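Local coordinates for protein pectate lyase (Paenibacillus sp. 0602, PDB 5GT5) that cleaves polygalacturonate and partly methylated pectin by endo-acting eliminative depolymerization, probably with calcium as cofactor, at residues A[35-38]-A[39-43]; A[402-405]-A[406-410]; A[205-208]-A[209-213]; A[271-274]-A[275-279]. The protein carries 1 engineered substitution. One frame throughout, in Å; residues are numbered along the deposited sequence.

Interaction 1 (A[35-38]-A[39-43])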
ATOM      1  N   ASN A  35      19.021 -16.553  18.912  1.00  9.02           N
ATOM      2  CA  ASN A  35      19.532 -15.583  19.857  1.00  8.08           C
ATOM      3  C   ASN A  35      19.459 -14.192  19.267  1.00  9.29           C
ATOM      4  O   ASN A  35      19.034 -14.033  18.114  1.00  8.80           O
ATOM      5  CB  ASN A  35      20.956 -15.972  20.279  1.00 10.11           C
ATOM      6  CG  ASN A  35      21.917 -16.005  19.120  1.00 14.51           C
ATOM      7  OD1 ASN A  35      22.000 -15.068  18.335  1.00 11.03           O
ATOM      8  ND2 ASN A  35      22.670 -17.102  19.013  1.00 13.09           N
ATOM      9  N   ALA A  36      19.838 -13.196  20.055  1.00  9.32           N
ATOM     10  CA  ALA A  36      19.702 -11.799  19.649  1.00  8.11           C
ATOM     11  C   ALA A  36      20.574 -11.454  18.447  1.00 10.07           C
ATOM     12  O   ALA A  36      20.190 -10.639  17.610  1.00  9.39           O
ATOM     13  CB  ALA A  36      20.026 -10.873  20.799  1.00 11.16           C
ATOM     14  N   THR A  37      21.759 -12.063  18.354  1.00  8.74           N
ATOM     15  CA  THR A  37      22.636 -11.771  17.210  1.00  8.61           C
ATOM     16  C   THR A  37      22.030 -12.250  15.893  1.00  8.75           C
ATOM     17  O   THR A  37      22.046 -11.511  14.909  1.00  9.52           O
ATOM     18  CB  THR A  37      24.008 -12.400  17.403  1.00 13.47           C
ATOM     19  OG1 THR A  37      24.561 -11.929  18.639  1.00 13.57           O
ATOM     20  CG2 THR A  37      24.945 -12.000  16.262  1.00 14.73           C
ATOM     21  N   ASP A  38      21.472 -13.457  15.892  1.00  9.60           N
ATOM     22  CA  ASP A  38      20.733 -13.967  14.738  1.00 11.23           C
ATOM     23  C   ASP A  38      19.626 -13.005  14.363  1.00  8.81           C
ATOM     24  O   ASP A  38      19.435 -12.714  13.188  1.00  9.33           O
ATOM     25  CB  ASP A  38      20.081 -15.324  15.016  1.00  9.62           C
ATOM     26  CG  ASP A  38      21.078 -16.429  15.310  1.00 12.40           C
ATOM     27  OD1 ASP A  38      22.274 -16.357  14.901  1.00 12.36           O
ATOM     28  OD2 ASP A  38      20.621 -17.395  15.956  1.00 10.92           O
ATOM     29  N   LEU A  39      18.902 -12.477  15.349  1.00  7.72           N
ATOM     30  CA  LEU A  39      17.805 -11.572  15.036  1.00  9.63           C
ATOM     31  C   LEU A  39      18.336 -10.268  14.434  1.00  9.74           C
ATOM     32  O   LEU A  39      17.768  -9.732  13.465  1.00  8.80           O
ATOM     33  CB  LEU A  39      17.006 -11.266  16.294  1.00  7.55           C
ATOM     34  CG  LEU A  39      15.680 -10.519  16.052  1.00  7.73           C
ATOM     35  CD1 LEU A  39      14.741 -11.339  15.190  1.00 10.62           C
ATOM     36  CD2 LEU A  39      14.996 -10.202  17.398  1.00 11.46           C
ATOM     37  N   ALA A  40      19.401  -9.737  15.020  1.00  7.78           N
ATOM     38  CA  ALA A  40      20.000  -8.516  14.534  1.00  9.01           C
ATOM     39  C   ALA A  40      20.475  -8.651  13.094  1.00  8.47           C
ATOM     40  O   ALA A  40      20.296  -7.739  12.272  1.00  8.84           O
ATOM     41  CB  ALA A  40      21.122  -8.093  15.414  1.00 10.13           C
ATOM     42  N   LEU A  41      21.068  -9.794  12.773  1.00  8.76           N
ATOM     43  CA  LEU A  41      21.512 -10.008  11.405  1.00  9.66           C
ATOM     44  C   LEU A  41      20.344 -10.145  10.442  1.00 10.90           C
ATOM     45  O   LEU A  41      20.388  -9.582   9.344  1.00 12.68           O
ATOM     46  CB  LEU A  41      22.399 -11.244  11.326  1.00 10.65           C
ATOM     47  CG  LEU A  41      23.765 -11.088  11.996  1.00 15.41           C
ATOM     48  CD1 LEU A  41      24.518 -12.439  12.008  1.00 16.08           C
ATOM     49  CD2 LEU A  41      24.589 -10.018  11.298  1.00 21.43           C
ATOM     50  N   ALA A  42      19.287 -10.848  10.853  1.00  7.58           N
ATOM     51  CA  ALA A  42      18.130 -11.090  10.000  1.00  8.70           C
ATOM     52  C   ALA A  42      17.334  -9.817   9.706  1.00  9.48           C
ATOM     53  O   ALA A  42      16.853  -9.643   8.581  1.00  9.51           O
ATOM     54  CB  ALA A  42      17.231 -12.106  10.644  1.00  8.84           C
ATOM     55  N   LEU A  43      17.195  -8.946  10.717  1.00  7.83           N
ATOM     56  CA  LEU A  43      16.328  -7.769  10.610  1.00  6.51           C
ATOM     57  C   LEU A  43      17.073  -6.479  10.284  1.00  8.73           C
ATOM     58  O   LEU A  43      16.484  -5.401  10.290  1.00  9.28           O
ATOM     59  CB  LEU A  43      15.465  -7.608  11.868  1.00  6.66           C
ATOM     60  CG  LEU A  43      14.422  -8.701  12.034  1.00  9.04           C
ATOM     61  CD1 LEU A  43      13.664  -8.393  13.339  1.00 10.84           C
ATOM     62  CD2 LEU A  43      13.451  -8.806  10.832  1.00 11.48           C
TER
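Asn35 offers two flat groups to the helix that follows it: its backbone carbonyl, whose O takes the N-H of Leu39 at 3.2 Å, and its carboxamide, which serves as the N-cap. With CG lying between the backbone N and the carbonyl carbon (chi1 61°), the carboxamide reaches forward over the first turn, and Asn35 OD1 accepts the N-H of Asp38 at 3.0 Å in a nearly straight bond (172°), the donor tilted 22° from the plane of the side-chain carbonyl. The next backbone bonds follow in step, Ala40 N to Ala36 O, Leu41 N to Thr37 O and Ala42 N to Asp38 O, all at 2.9 to 3.0 Å. The carboxylate of Asp38 is occupied in the other direction, since OD2 takes the backbone N-H of Tyr34 just ahead of the cap. Capping of this kind satisfies amides that a helix start leaves without carbonyl partners, and here it opens helix 36-43, which follows strand 30-33 and precedes strand 51-54 in the chain, and packs on both at the N-terminal end of the parallel beta-helix. One flank of the helix is apolar and buried. Leu39 has CG anti to its backbone N and extends onto Val33, Val52 and Ile54, while Phe74 lies against Ala36, Leu39 and Ala40. On the outer flank Leu41 folds its branch over the preceding turn, with CG 3.4 Å from Thr37 O and CD1 4.3 Å from Thr37 CG2, a light apolar touch beside solvent.

Interaction 2 (A[402-405]-A[406-410])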
ATOM      1  N   ASN A 402     -14.898   6.973   6.544  1.00 11.02           N
ATOM      2  CA  ASN A 402     -14.151   8.037   5.903  1.00 11.13           C
ATOM      3  C   ASN A 402     -13.537   7.604   4.592  1.00 11.06           C
ATOM      4  O   ASN A 402     -12.650   6.768   4.580  1.00 13.42           O
ATOM      5  CB  ASN A 402     -13.067   8.561   6.841  1.00 11.65           C
ATOM      6  CG  ASN A 402     -13.652   9.282   8.025  1.00 11.84           C
ATOM      7  OD1 ASN A 402     -14.635  10.034   7.889  1.00 10.93           O
ATOM      8  ND2 ASN A 402     -13.071   9.071   9.207  1.00  8.82           N
ATOM      9  N   GLY A 403     -14.051   8.117   3.471  1.00 15.11           N
ATOM     10  CA  GLY A 403     -13.373   7.904   2.197  1.00 14.66           C
ATOM     11  C   GLY A 403     -14.018   6.815   1.370  1.00 22.76           C
ATOM     12  O   GLY A 403     -13.651   6.570   0.221  1.00 23.41           O
ATOM     13  N   PHE A 404     -14.942   6.107   2.001  1.00 17.08           N
ATOM     14  CA  PHE A 404     -15.722   5.069   1.356  1.00 17.12           C
ATOM     15  C   PHE A 404     -17.072   4.940   2.064  1.00 17.06           C
ATOM     16  O   PHE A 404     -17.242   5.421   3.187  1.00 16.43           O
ATOM     17  CB  PHE A 404     -14.976   3.720   1.291  1.00 16.74           C
ATOM     18  CG  PHE A 404     -14.378   3.270   2.603  1.00 16.42           C
ATOM     19  CD1 PHE A 404     -15.162   2.665   3.572  1.00 12.92           C
ATOM     20  CD2 PHE A 404     -13.022   3.427   2.846  1.00 15.34           C
ATOM     21  CE1 PHE A 404     -14.597   2.236   4.776  1.00 12.27           C
ATOM     22  CE2 PHE A 404     -12.453   3.006   4.039  1.00 18.34           C
ATOM     23  CZ  PHE A 404     -13.235   2.414   5.008  1.00 15.98           C
ATOM     24  N   SER A 405     -18.032   4.330   1.377  1.00 18.26           N
ATOM     25  CA  SER A 405     -19.380   4.113   1.876  1.00 20.92           C
ATOM     26  C   SER A 405     -19.471   2.809   2.658  1.00 17.24           C
ATOM     27  O   SER A 405     -20.061   2.761   3.735  1.00 20.03           O
ATOM     28  CB  SER A 405     -20.379   4.124   0.700  1.00 19.54           C
ATOM     29  OG  SER A 405     -20.444   5.420   0.123  1.00 48.40           O
ATOM     30  N   ILE A 406     -18.901   1.749   2.092  1.00 19.20           N
ATOM     31  CA  ILE A 406     -18.835   0.444   2.752  1.00 22.20           C
ATOM     32  C   ILE A 406     -17.393  -0.066   2.802  1.00 16.95           C
ATOM     33  O   ILE A 406     -16.550   0.312   1.977  1.00 15.39           O
ATOM     34  CB  ILE A 406     -19.750  -0.610   2.066  1.00 25.11           C
ATOM     35  CG1 ILE A 406     -19.294  -0.856   0.633  1.00 30.95           C
ATOM     36  CG2 ILE A 406     -21.206  -0.163   2.075  1.00 32.59           C
ATOM     37  CD1 ILE A 406     -19.880  -2.103   0.011  1.00 40.05           C
ATOM     38  N   LEU A 407     -17.113  -0.921   3.773  1.00 13.93           N
ATOM     39  CA  LEU A 407     -15.753  -1.416   3.948  1.00 12.49           C
ATOM     40  C   LEU A 407     -15.278  -2.093   2.672  1.00 14.83           C
ATOM     41  O   LEU A 407     -16.059  -2.798   2.008  1.00 16.50           O
ATOM     42  CB  LEU A 407     -15.715  -2.380   5.119  1.00 13.75           C
ATOM     43  CG  LEU A 407     -15.829  -1.732   6.495  1.00 12.34           C
ATOM     44  CD1 LEU A 407     -16.210  -2.784   7.516  1.00 11.98           C
ATOM     45  CD2 LEU A 407     -14.504  -1.023   6.863  1.00 11.28           C
ATOM     46  N   PRO A 408     -14.000  -1.868   2.309  1.00 11.04           N
ATOM     47  CA  PRO A 408     -13.428  -2.382   1.055  1.00 13.81           C
ATOM     48  C   PRO A 408     -13.016  -3.851   1.110  1.00 12.40           C
ATOM     49  O   PRO A 408     -12.218  -4.308   0.284  1.00 15.69           O
ATOM     50  CB  PRO A 408     -12.192  -1.502   0.851  1.00 18.02           C
ATOM     51  CG  PRO A 408     -11.774  -1.138   2.223  1.00 16.25           C
ATOM     52  CD  PRO A 408     -13.062  -0.955   2.990  1.00 13.77           C
ATOM     53  N   TYR A 409     -13.576  -4.603   2.049  1.00 12.07           N
ATOM     54  CA  TYR A 409     -13.268  -6.020   2.148  1.00 12.65           C
ATOM     55  C   TYR A 409     -14.479  -6.786   2.628  1.00 14.99           C
ATOM     56  O   TYR A 409     -15.378  -6.218   3.249  1.00 15.68           O
ATOM     57  CB  TYR A 409     -12.091  -6.236   3.093  1.00 11.36           C
ATOM     58  CG  TYR A 409     -12.230  -5.653   4.488  1.00  8.17           C
ATOM     59  CD1 TYR A 409     -12.973  -6.316   5.488  1.00  8.17           C
ATOM     60  CD2 TYR A 409     -11.587  -4.465   4.817  1.00  7.64           C
ATOM     61  CE1 TYR A 409     -13.083  -5.786   6.784  1.00  9.97           C
ATOM     62  CE2 TYR A 409     -11.660  -3.944   6.093  1.00  7.68           C
ATOM     63  CZ  TYR A 409     -12.401  -4.602   7.069  1.00  7.93           C
ATOM     64  OH  TYR A 409     -12.453  -4.075   8.334  1.00  8.26           O
ATOM     65  N   SER A 410     -14.524  -8.075   2.312  1.00 17.86           N
ATOM     66  CA  SER A 410     -15.618  -8.872   2.827  1.00 20.20           C
ATOM     67  C   SER A 410     -15.139  -9.669   4.022  1.00 13.93           C
ATOM     68  O   SER A 410     -13.939  -9.885   4.199  1.00 18.74           O
ATOM     69  CB  SER A 410     -16.166  -9.793   1.738  1.00 32.16           C
ATOM     70  OG  SER A 410     -15.161 -10.688   1.302  1.00 36.08           O
TER
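Pro408 presses CD over the middle of one face of the Phe404 ring, a CH-pi contact in which the carbon stands 4.0 Å from the Phe404 ring centroid and only 12° off the ring normal. Around this point the contact is tight. Leu407 brings CD2 obliquely to within 3.9 Å of Phe404 CE1, and the carbonyl of the preceding residue closes in as well, Ile406 O lying 3.2 Å from Phe404 CD1. The ring arrives there because Phe404 CG sits between the backbone N and the carbonyl carbon (chi1 49°), a torsion that folds it toward the residues ahead. No hydrogen bond links the two halves, which meet by apolar and CH-pi contact, while Asn402 and Tyr409 bond to the solenoid. The bend belongs to the long segment between strand 378-380 and helix 419-423, laid along the outside of the parallel beta-helix. Its inner side rests on the solenoid and on neighbouring aromatics: Phe404 meets Asn284, Phe12 and Trp401, and Leu407 touches His286. Cutting Phe404 back to an alanine is likely to leave the Pro408 ring and the Leu407 methyl without their common support and to open a gap beside Trp401. The solvent side is loose by comparison. Even the Pro408 ring, though packed on Phe404, is itself exposed, and Ser405 and Ile406 form the outer crest of the bend, where Ile406 points its CB away from the preceding residues.

Interaction 3 (A[205-208]-A[209-213])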
ATOM      1  N   THR A 205       3.867  -8.606  40.770  1.00  6.85           N
ATOM      2  CA  THR A 205       4.173  -8.872  42.176  1.00  7.75           C
ATOM      3  C   THR A 205       5.668  -8.710  42.475  1.00  6.47           C
ATOM      4  O   THR A 205       6.038  -8.149  43.515  1.00  8.26           O
ATOM      5  CB  THR A 205       3.707 -10.269  42.546  1.00  8.32           C
ATOM      6  OG1 THR A 205       2.285 -10.321  42.404  1.00  7.50           O
ATOM      7  CG2 THR A 205       4.100 -10.619  44.009  1.00  8.68           C
ATOM      8  N   ARG A 206       6.518  -9.159  41.550  1.00  8.50           N
ATOM      9  CA  ARG A 206       7.949  -8.946  41.712  1.00  9.18           C
ATOM     10  C   ARG A 206       8.303  -7.471  41.780  1.00  9.52           C
ATOM     11  O   ARG A 206       9.114  -7.055  42.602  1.00  8.77           O
ATOM     12  CB  ARG A 206       8.755  -9.631  40.623  1.00 10.13           C
ATOM     13  CG  ARG A 206       9.007 -11.097  40.930  1.00 12.15           C
ATOM     14  CD  ARG A 206       9.661 -11.823  39.756  1.00 16.51           C
ATOM     15  NE  ARG A 206       8.623 -12.300  38.870  1.00 16.56           N
ATOM     16  CZ  ARG A 206       8.830 -12.721  37.622  1.00 27.08           C
ATOM     17  NH1 ARG A 206      10.064 -12.723  37.115  1.00 19.72           N
ATOM     18  NH2 ARG A 206       7.796 -13.131  36.883  1.00 14.96           N
ATOM     19  N   GLN A 207       7.650  -6.649  40.955  1.00  7.74           N
ATOM     20  CA  GLN A 207       7.897  -5.215  41.042  1.00  8.51           C
ATOM     21  C   GLN A 207       7.456  -4.655  42.404  1.00  6.14           C
ATOM     22  O   GLN A 207       8.168  -3.865  43.027  1.00  8.56           O
ATOM     23  CB  GLN A 207       7.120  -4.508  39.914  1.00  6.95           C
ATOM     24  CG  GLN A 207       7.075  -2.964  40.001  1.00  7.38           C
ATOM     25  CD  GLN A 207       8.418  -2.366  39.698  1.00  8.12           C
ATOM     26  OE1 GLN A 207       8.683  -1.986  38.558  1.00  7.61           O
ATOM     27  NE2 GLN A 207       9.302  -2.312  40.705  1.00  8.61           N
ATOM     28  N   ILE A 208       6.262  -5.029  42.844  1.00  5.87           N
ATOM     29  CA  ILE A 208       5.744  -4.483  44.099  1.00  7.95           C
ATOM     30  C   ILE A 208       6.578  -4.971  45.302  1.00  8.57           C
ATOM     31  O   ILE A 208       6.875  -4.184  46.205  1.00  8.68           O
ATOM     32  CB  ILE A 208       4.248  -4.757  44.279  1.00  5.98           C
ATOM     33  CG1 ILE A 208       3.405  -3.628  43.662  1.00 12.51           C
ATOM     34  CG2 ILE A 208       3.861  -4.725  45.750  1.00 11.23           C
ATOM     35  CD1 ILE A 208       3.582  -3.424  42.173  1.00 12.81           C
ATOM     36  N   ASN A 209       6.999  -6.233  45.285  1.00  9.60           N
ATOM     37  CA  ASN A 209       7.822  -6.744  46.397  1.00 11.24           C
ATOM     38  C   ASN A 209       9.106  -5.956  46.585  1.00 11.35           C
ATOM     39  O   ASN A 209       9.517  -5.662  47.732  1.00 12.41           O
ATOM     40  CB  ASN A 209       8.143  -8.226  46.192  1.00  9.12           C
ATOM     41  CG  ASN A 209       6.985  -9.124  46.486  1.00  9.17           C
ATOM     42  OD1 ASN A 209       5.968  -8.708  47.054  1.00 11.80           O
ATOM     43  ND2 ASN A 209       7.127 -10.395  46.092  1.00 15.41           N
ATOM     44  N   GLU A 210       9.743  -5.582  45.481  1.00  8.04           N
ATOM     45  CA  GLU A 210      10.964  -4.782  45.554  1.00  9.74           C
ATOM     46  C   GLU A 210      10.691  -3.468  46.279  1.00 14.45           C
ATOM     47  O   GLU A 210      11.474  -3.039  47.144  1.00 11.45           O
ATOM     48  CB  GLU A 210      11.531  -4.542  44.145  1.00 12.33           C
ATOM     49  CG  GLU A 210      12.807  -3.684  44.067  1.00 14.53           C
ATOM     50  CD  GLU A 210      14.026  -4.360  44.676  1.00 26.40           C
ATOM     51  OE1 GLU A 210      14.119  -5.617  44.626  1.00 28.44           O
ATOM     52  OE2 GLU A 210      14.891  -3.626  45.215  1.00 28.81           O
ATOM     53  N   MET A 211       9.579  -2.825  45.952  1.00  9.59           N
ATOM     54  CA  MET A 211       9.283  -1.529  46.551  1.00  8.83           C
ATOM     55  C   MET A 211       8.858  -1.665  47.999  1.00  9.53           C
ATOM     56  O   MET A 211       9.181  -0.796  48.812  1.00 10.57           O
ATOM     57  CB  MET A 211       8.220  -0.797  45.717  1.00  8.49           C
ATOM     58  CG  MET A 211       8.720  -0.537  44.284  1.00  7.29           C
ATOM     59  SD  MET A 211       7.643   0.538  43.339  1.00  9.84           S
ATOM     60  CE  MET A 211       6.196  -0.481  43.197  1.00  9.30           C
ATOM     61  N   GLU A 212       8.128  -2.728  48.319  1.00  8.75           N
ATOM     62  CA  GLU A 212       7.666  -2.959  49.685  1.00  8.64           C
ATOM     63  C   GLU A 212       8.847  -3.080  50.637  1.00 11.36           C
ATOM     64  O   GLU A 212       8.749  -2.662  51.788  1.00 11.54           O
ATOM     65  CB  GLU A 212       6.738  -4.180  49.736  1.00  8.62           C
ATOM     66  CG  GLU A 212       6.145  -4.478  51.110  1.00 10.25           C
ATOM     67  CD  GLU A 212       5.141  -3.457  51.588  1.00 12.91           C
ATOM     68  OE1 GLU A 212       4.681  -2.607  50.795  1.00 11.36           O
ATOM     69  OE2 GLU A 212       4.778  -3.518  52.785  1.00 13.75           O
ATOM     70  N   ALA A 213       9.954  -3.612  50.142  1.00 12.92           N
ATOM     71  CA  ALA A 213      11.172  -3.802  50.928  1.00 13.64           C
ATOM     72  C   ALA A 213      12.010  -2.537  51.049  1.00 17.76           C
ATOM     73  O   ALA A 213      12.972  -2.494  51.825  1.00 20.10           O
ATOM     74  CB  ALA A 213      12.011  -4.926  50.315  1.00 13.67           C
TER
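Backbone hydrogen bonds join Thr205 to Asn209 and Ile208 to Glu212 in the i to i+4 pattern of a helix. Asn209 N reaches Thr205 O at 2.8 Å and Glu212 N reaches Ile208 O at 2.9 Å. The two bonds between them are longer: Glu210 N to Arg206 O spans 3.3 Å, and Met211 N to Gln207 O is weak. Apolar contacts gather round Met211, whose chain bends at its last torsion (chi3 -66°) and brings CE to 4.1 Å from Ile208 CD1. The same methyl also meets the aliphatic part of Gln207, and Tyr221 touches both Ile208 and Met211. Thr205 and Asn209 run side by side in van der Waals contact, the methyl CG2 of Thr205 3.7 Å from ND2 of Asn209. Among polar groups, Thr205 OG1 bonds to Ser202, Gln207 is gripped at both ends of its amide, by Trp138 N and Thr82 O, and Glu212 OE1 makes a salt bridge to Arg225 NE and a hydrogen bond to Tyr221 OH. The result is helix 203-212 packed against helices 219-225 and 233-241, in the largely helical connection between strands 184-194 and 262-271, beside the parallel beta-helix of this polysaccharide lyase family 1 enzyme.

Interaction 4 (A[271-274]-A[275-279])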
ATOM      1  N   LYS A 271      -8.374  -8.770  27.763  1.00  6.36           N
ATOM      2  CA  LYS A 271      -8.694  -9.118  29.128  1.00  5.37           C
ATOM      3  C   LYS A 271      -8.020  -8.165  30.086  1.00  7.93           C
ATOM      4  O   LYS A 271      -6.785  -8.099  30.147  1.00  6.95           O
ATOM      5  CB  LYS A 271      -8.246 -10.557  29.406  1.00  9.19           C
ATOM      6  CG  LYS A 271      -8.660 -11.019  30.801  1.00 11.07           C
ATOM      7  CD  LYS A 271      -8.191 -12.457  31.091  1.00 19.76           C
ATOM      8  CE  LYS A 271      -8.507 -12.876  32.535  1.00 33.41           C
ATOM      9  NZ  LYS A 271      -7.400 -12.592  33.501  1.00 40.04           N
ATOM     10  N   ASP A 272      -8.844  -7.406  30.818  1.00  6.04           N
ATOM     11  CA  ASP A 272      -8.345  -6.446  31.791  1.00  7.43           C
ATOM     12  C   ASP A 272      -7.421  -5.436  31.135  1.00  5.76           C
ATOM     13  O   ASP A 272      -6.338  -5.111  31.647  1.00  7.94           O
ATOM     14  CB  ASP A 272      -7.684  -7.172  32.968  1.00  6.33           C
ATOM     15  CG  ASP A 272      -8.651  -8.115  33.655  1.00  6.32           C
ATOM     16  OD1 ASP A 272      -9.792  -7.667  33.939  1.00  7.10           O
ATOM     17  OD2 ASP A 272      -8.271  -9.292  33.884  1.00  8.39           O
ATOM     18  N   ILE A 273      -7.888  -4.917  29.994  1.00  5.45           N
ATOM     19  CA  ILE A 273      -7.287  -3.776  29.330  1.00  5.38           C
ATOM     20  C   ILE A 273      -8.186  -2.574  29.634  1.00  4.81           C
ATOM     21  O   ILE A 273      -9.382  -2.618  29.371  1.00  6.83           O
ATOM     22  CB  ILE A 273      -7.204  -4.019  27.791  1.00  5.95           C
ATOM     23  CG1 ILE A 273      -6.633  -5.415  27.481  1.00  5.87           C
ATOM     24  CG2 ILE A 273      -6.456  -2.879  27.128  1.00  6.11           C
ATOM     25  CD1 ILE A 273      -5.234  -5.699  28.056  1.00  6.62           C
ATOM     26  N   GLN A 274      -7.615  -1.524  30.199  1.00  5.33           N
ATOM     27  CA  GLN A 274      -8.424  -0.415  30.729  1.00  4.24           C
ATOM     28  C   GLN A 274      -8.941   0.552  29.687  1.00  5.78           C
ATOM     29  O   GLN A 274      -9.879   1.294  29.948  1.00  7.46           O
ATOM     30  CB  GLN A 274      -7.605   0.397  31.727  1.00  7.28           C
ATOM     31  CG  GLN A 274      -7.293  -0.345  33.038  1.00  5.64           C
ATOM     32  CD  GLN A 274      -6.623   0.565  34.057  1.00  7.72           C
ATOM     33  OE1 GLN A 274      -6.665   1.802  33.956  1.00  8.18           O
ATOM     34  NE2 GLN A 274      -5.985  -0.050  35.043  1.00 10.33           N
ATOM     35  N   ASP A 275      -8.306   0.612  28.518  1.00  5.50           N
ATOM     36  CA  ASP A 275      -8.513   1.761  27.621  1.00  5.30           C
ATOM     37  C   ASP A 275      -7.999   1.448  26.230  1.00  5.62           C
ATOM     38  O   ASP A 275      -7.130   0.585  26.048  1.00  7.08           O
ATOM     39  CB  ASP A 275      -7.743   2.965  28.216  1.00  7.98           C
ATOM     40  CG  ASP A 275      -8.190   4.329  27.699  1.00  9.16           C
ATOM     41  OD1 ASP A 275      -9.194   4.458  26.948  1.00  7.56           O
ATOM     42  OD2 ASP A 275      -7.503   5.307  28.084  1.00 10.20           O
ATOM     43  N   ARG A 276      -8.537   2.163  25.247  1.00  5.58           N
ATOM     44  CA  ARG A 276      -8.017   2.197  23.874  1.00  5.02           C
ATOM     45  C   ARG A 276      -8.199   0.872  23.149  1.00  4.25           C
ATOM     46  O   ARG A 276      -7.237   0.235  22.703  1.00  6.37           O
ATOM     47  CB  ARG A 276      -6.558   2.648  23.838  1.00  7.44           C
ATOM     48  CG  ARG A 276      -6.267   3.930  24.604  1.00  7.48           C
ATOM     49  CD  ARG A 276      -4.847   4.380  24.242  1.00  9.21           C
ATOM     50  NE  ARG A 276      -4.486   5.624  24.932  1.00 10.86           N
ATOM     51  CZ  ARG A 276      -3.236   6.110  24.951  1.00 11.77           C
ATOM     52  NH1 ARG A 276      -2.258   5.445  24.381  1.00 13.24           N
ATOM     53  NH2 ARG A 276      -2.978   7.242  25.594  1.00 21.28           N
ATOM     54  N   MET A 277      -9.455   0.480  22.974  1.00  5.60           N
ATOM     55  CA  MET A 277      -9.750  -0.762  22.232  1.00  6.00           C
ATOM     56  C   MET A 277     -10.650  -0.538  21.015  1.00  6.81           C
ATOM     57  O   MET A 277     -11.774  -1.037  20.968  1.00  7.09           O
ATOM     58  CB  MET A 277     -10.392  -1.781  23.173  1.00  5.99           C
ATOM     59  CG  MET A 277      -9.398  -2.317  24.229  1.00  8.82           C
ATOM     60  SD  MET A 277     -10.204  -3.232  25.559  1.00  7.06           S
ATOM     61  CE  MET A 277     -10.886  -1.869  26.485  1.00  9.31           C
ATOM     62  N   PRO A 278     -10.172   0.236  20.019  1.00  6.91           N
ATOM     63  CA  PRO A 278      -8.950   1.040  19.937  1.00  4.95           C
ATOM     64  C   PRO A 278      -9.224   2.475  20.352  1.00  6.50           C
ATOM     65  O   PRO A 278     -10.376   2.834  20.636  1.00  6.81           O
ATOM     66  CB  PRO A 278      -8.622   0.984  18.455  1.00  7.59           C
ATOM     67  CG  PRO A 278     -10.026   1.084  17.818  1.00  8.27           C
ATOM     68  CD  PRO A 278     -10.958   0.347  18.767  1.00  7.14           C
ATOM     69  N   ARG A 279      -8.178   3.301  20.409  1.00  5.84           N
ATOM     70  CA  ARG A 279      -8.381   4.754  20.397  1.00  4.95           C
ATOM     71  C   ARG A 279      -7.947   5.276  19.033  1.00  4.44           C
ATOM     72  O   ARG A 279      -6.768   5.200  18.670  1.00  6.83           O
ATOM     73  CB  ARG A 279      -7.557   5.450  21.477  1.00  5.64           C
ATOM     74  CG  ARG A 279      -7.909   6.946  21.604  1.00  7.76           C
ATOM     75  CD  ARG A 279      -6.691   7.749  22.066  1.00  7.72           C
ATOM     76  NE  ARG A 279      -7.116   9.068  22.515  1.00  8.28           N
ATOM     77  CZ  ARG A 279      -7.442  10.066  21.702  1.00  8.74           C
ATOM     78  NH1 ARG A 279      -7.371   9.936  20.372  1.00  9.54           N
ATOM     79  NH2 ARG A 279      -7.842  11.211  22.259  1.00  8.44           N
TER
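Met277 reaches back to Ile273 through its torsions: CG stands anti to the carbonyl carbon, beside the backbone N (chi1 -69°), the chain then runs nearly straight, and a bend at the thioether (chi3 -76°) turns the methyl toward the earlier backbone. Met277 CE thereby comes to 3.3 Å from Ile273 O, and Met277 SD lies 3.8 Å from Ile273 CB. Ile273 answers with CG2, which is held anti to its backbone N and projects beside the peptide of the bend, 3.7 Å from Asp275 O and 4.1 Å from Met277 SD. Without a hydrogen bond between the two halves, the thioether fills the inside of the bend while polar groups are secured to surrounding chain. Gln274 OE1 accepts from Thr322 N and Lys244 NZ, its NE2 bonds to Ser242 OG, and Asp275 OD1 accepts from Asn324 ND2. This is the buried turn between strands 262-271 and 279-281 of the parallel beta-helix, and it carries Arg276, probably catalytic as in a close relative, at the start of the family's Arg-X-Pro-X-X-Arg sequence. Arg276 has a left-handed backbone conformation, and the peptide joining Met277 to Pro278 is cis, both of which kink the chain around Met277. With a serine in place of Met277, Ile273 O and CB would probably be left without the SD and CE that fill the bend. Asp275 lies about 9 Å, side chain to side chain, from Asp174, a likely calcium ligand; at the far end, Lys271 NZ makes a weak salt bridge to Asp272 OD2, 3.4 Å long.

Overall arrangement
The four contacts show how local chemistry follows position in a beta-helix. Interactions 1 and 3 are helical, with an apolar flank turned inward and i to i+4 backbone bonding, less even in interaction 3; the first sits on the end of the solenoid, the other among helices beside it. Interactions 2 and 4 lie in irregular chain, lack hydrogen bonds between their halves and meet through an aromatic face and a thioether, while hydrogen bonds to surrounding chain hold their polar groups. Interaction 2 is a surface contact, whereas interaction 4 is buried, about 8 Å from the centre of the chain, and alone includes a probable active-site residue. None of the four touches another.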